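PDB 6IY4: LupI from Flavobacterium sp. YS-80-122, which probably acts as an inhibitor of metalloendopeptidases. Local coordinates for residues C22-K27 and A34-L39. Numbering follows the deposited sequence.
Sequences CTVTLK and AQVSCL. Unlike the reference sequence in segment 22-27: Leu26 (reference Ser).
A disulfide bridge ties Cys22, on strand 22-26, to Cys38 in the 3-10 turns of 34-39, its SG-SG bond measuring 2.1 Å. The bridge torsion of -89° lies close to the 90° magnitude preferred by an unstrained disulfide. Both CB atoms point at the opposite segment, and with SG anti to the backbone N in Cys22 (chi1 175°) and between N and the carbonyl carbon in Cys38 (chi1 61°) the sulfurs meet. Beside the bridge, the Gln35 carbonyl O comes within 3.4 Å of Cys22 SG; the same oxygen accepts the N-H of Cys38, a 3-10 bond of 3.1 Å (N to O) that holds the second cysteine in its turn.

Val24 carries the apolar part of the contact with both methyls. Its CG1 meets Val36 CB at 4.0 Å, the two side chains crossing at a slant, while CG2 lies against the Val36 backbone and 4.1 Å from Cys38 SG. An alanine in place of Val24 would probably open a gap beside Val36 and Cys38 SG, stripping the turns of most of their apolar packing on the strand. Farther out, Gln35 CB rests 3.4 Å from Thr23 O, and Gln35 OE1 is hydrogen-bonded to Ser33 OG. No hydrogen bond joins the two segments, and strand 22-26 pairs instead with strand 8-14. Such a covalent link from a strand to its following loop is consistent with the disulfide-bridged antiparallel beta-barrel of Inh-type inhibitors.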
# COMPACT_ATOMS: atom_id res chain seq x y z
N CYS A 22 1.35 -4.46 9.58
CA CYS A 22 -0.11 -4.63 9.42
C CYS A 22 -0.35 -5.45 8.15
O CYS A 22 0.20 -5.07 7.14
CB CYS A 22 -0.72 -3.25 9.30
SG CYS A 22 -2.50 -3.20 8.95
N THR A 23 -1.08 -6.54 8.24
CA THR A 23 -1.43 -7.37 7.07
C THR A 23 -2.79 -6.90 6.56
O THR A 23 -3.78 -6.90 7.37
CB THR A 23 -1.41 -8.86 7.43
OG1 THR A 23 -0.11 -9.13 7.96
CG2 THR A 23 -1.70 -9.74 6.23
N VAL A 24 -2.90 -6.63 5.26
CA VAL A 24 -4.10 -6.08 4.59
C VAL A 24 -4.33 -6.92 3.35
O VAL A 24 -3.37 -7.16 2.64
CB VAL A 24 -3.91 -4.60 4.22
CG1 VAL A 24 -5.15 -4.04 3.52
CG2 VAL A 24 -3.54 -3.77 5.43
N THR A 25 -5.57 -7.27 3.07
CA THR A 25 -5.92 -7.85 1.76
C THR A 25 -6.22 -6.75 0.75
O THR A 25 -7.07 -5.87 1.02
CB THR A 25 -7.13 -8.76 1.85
OG1 THR A 25 -6.88 -9.75 2.84
CG2 THR A 25 -7.38 -9.42 0.52
N LEU A 26 -5.54 -6.81 -0.39
CA LEU A 26 -5.86 -6.03 -1.61
C LEU A 26 -6.81 -6.91 -2.41
O LEU A 26 -6.39 -7.95 -2.90
CB LEU A 26 -4.62 -5.64 -2.39
CG LEU A 26 -3.96 -4.34 -1.97
CD1 LEU A 26 -3.40 -4.42 -0.53
CD2 LEU A 26 -2.85 -3.99 -2.95
N LYS A 27 -8.08 -6.54 -2.36
CA LYS A 27 -9.15 -7.31 -3.02
C LYS A 27 -9.06 -7.13 -4.54
O LYS A 27 -8.69 -6.05 -5.02
CB LYS A 27 -10.48 -6.89 -2.39
CG LYS A 27 -10.58 -7.19 -0.90
CD LYS A 27 -11.99 -7.38 -0.41
CE LYS A 27 -12.50 -6.22 0.41
NZ LYS A 27 -13.79 -6.59 1.05
N ALA A 34 -10.81 -4.47 5.83
CA ALA A 34 -11.02 -3.43 6.86
C ALA A 34 -9.71 -3.09 7.58
O ALA A 34 -9.61 -1.94 8.10
CB ALA A 34 -12.05 -3.94 7.84
N GLN A 35 -8.76 -4.02 7.60
CA GLN A 35 -7.45 -3.93 8.27
C GLN A 35 -6.68 -2.72 7.71
O GLN A 35 -5.77 -2.24 8.43
CB GLN A 35 -6.65 -5.22 8.09
CG GLN A 35 -7.08 -6.34 9.02
CD GLN A 35 -8.34 -7.03 8.59
OE1 GLN A 35 -8.75 -6.94 7.44
NE2 GLN A 35 -8.94 -7.78 9.50
N VAL A 36 -7.06 -2.18 6.54
CA VAL A 36 -6.37 -1.01 5.93
C VAL A 36 -6.44 0.21 6.87
O VAL A 36 -5.63 1.15 6.67
CB VAL A 36 -6.97 -0.65 4.55
CG1 VAL A 36 -8.36 -0.07 4.66
CG2 VAL A 36 -6.05 0.26 3.77
N SER A 37 -7.37 0.21 7.83
CA SER A 37 -7.47 1.22 8.91
C SER A 37 -6.08 1.54 9.49
O SER A 37 -5.84 2.70 9.84
CB SER A 37 -8.44 0.76 9.98
OG SER A 37 -7.84 -0.22 10.82
N CYS A 38 -5.18 0.55 9.55
CA CYS A 38 -3.84 0.71 10.17
C CYS A 38 -3.01 1.76 9.45
O CYS A 38 -2.16 2.39 10.09
CB CYS A 38 -3.03 -0.57 10.16
SG CYS A 38 -2.69 -1.20 8.49
N LEU A 39 -3.25 1.99 8.17
CA LEU A 39 -2.41 2.94 7.40
C LEU A 39 -2.70 4.38 7.81
O LEU A 39 -1.85 5.23 7.52
CB LEU A 39 -2.64 2.77 5.90
CG LEU A 39 -2.36 1.37 5.34
CD1 LEU A 39 -2.52 1.38 3.81
CD2 LEU A 39 -0.97 0.87 5.69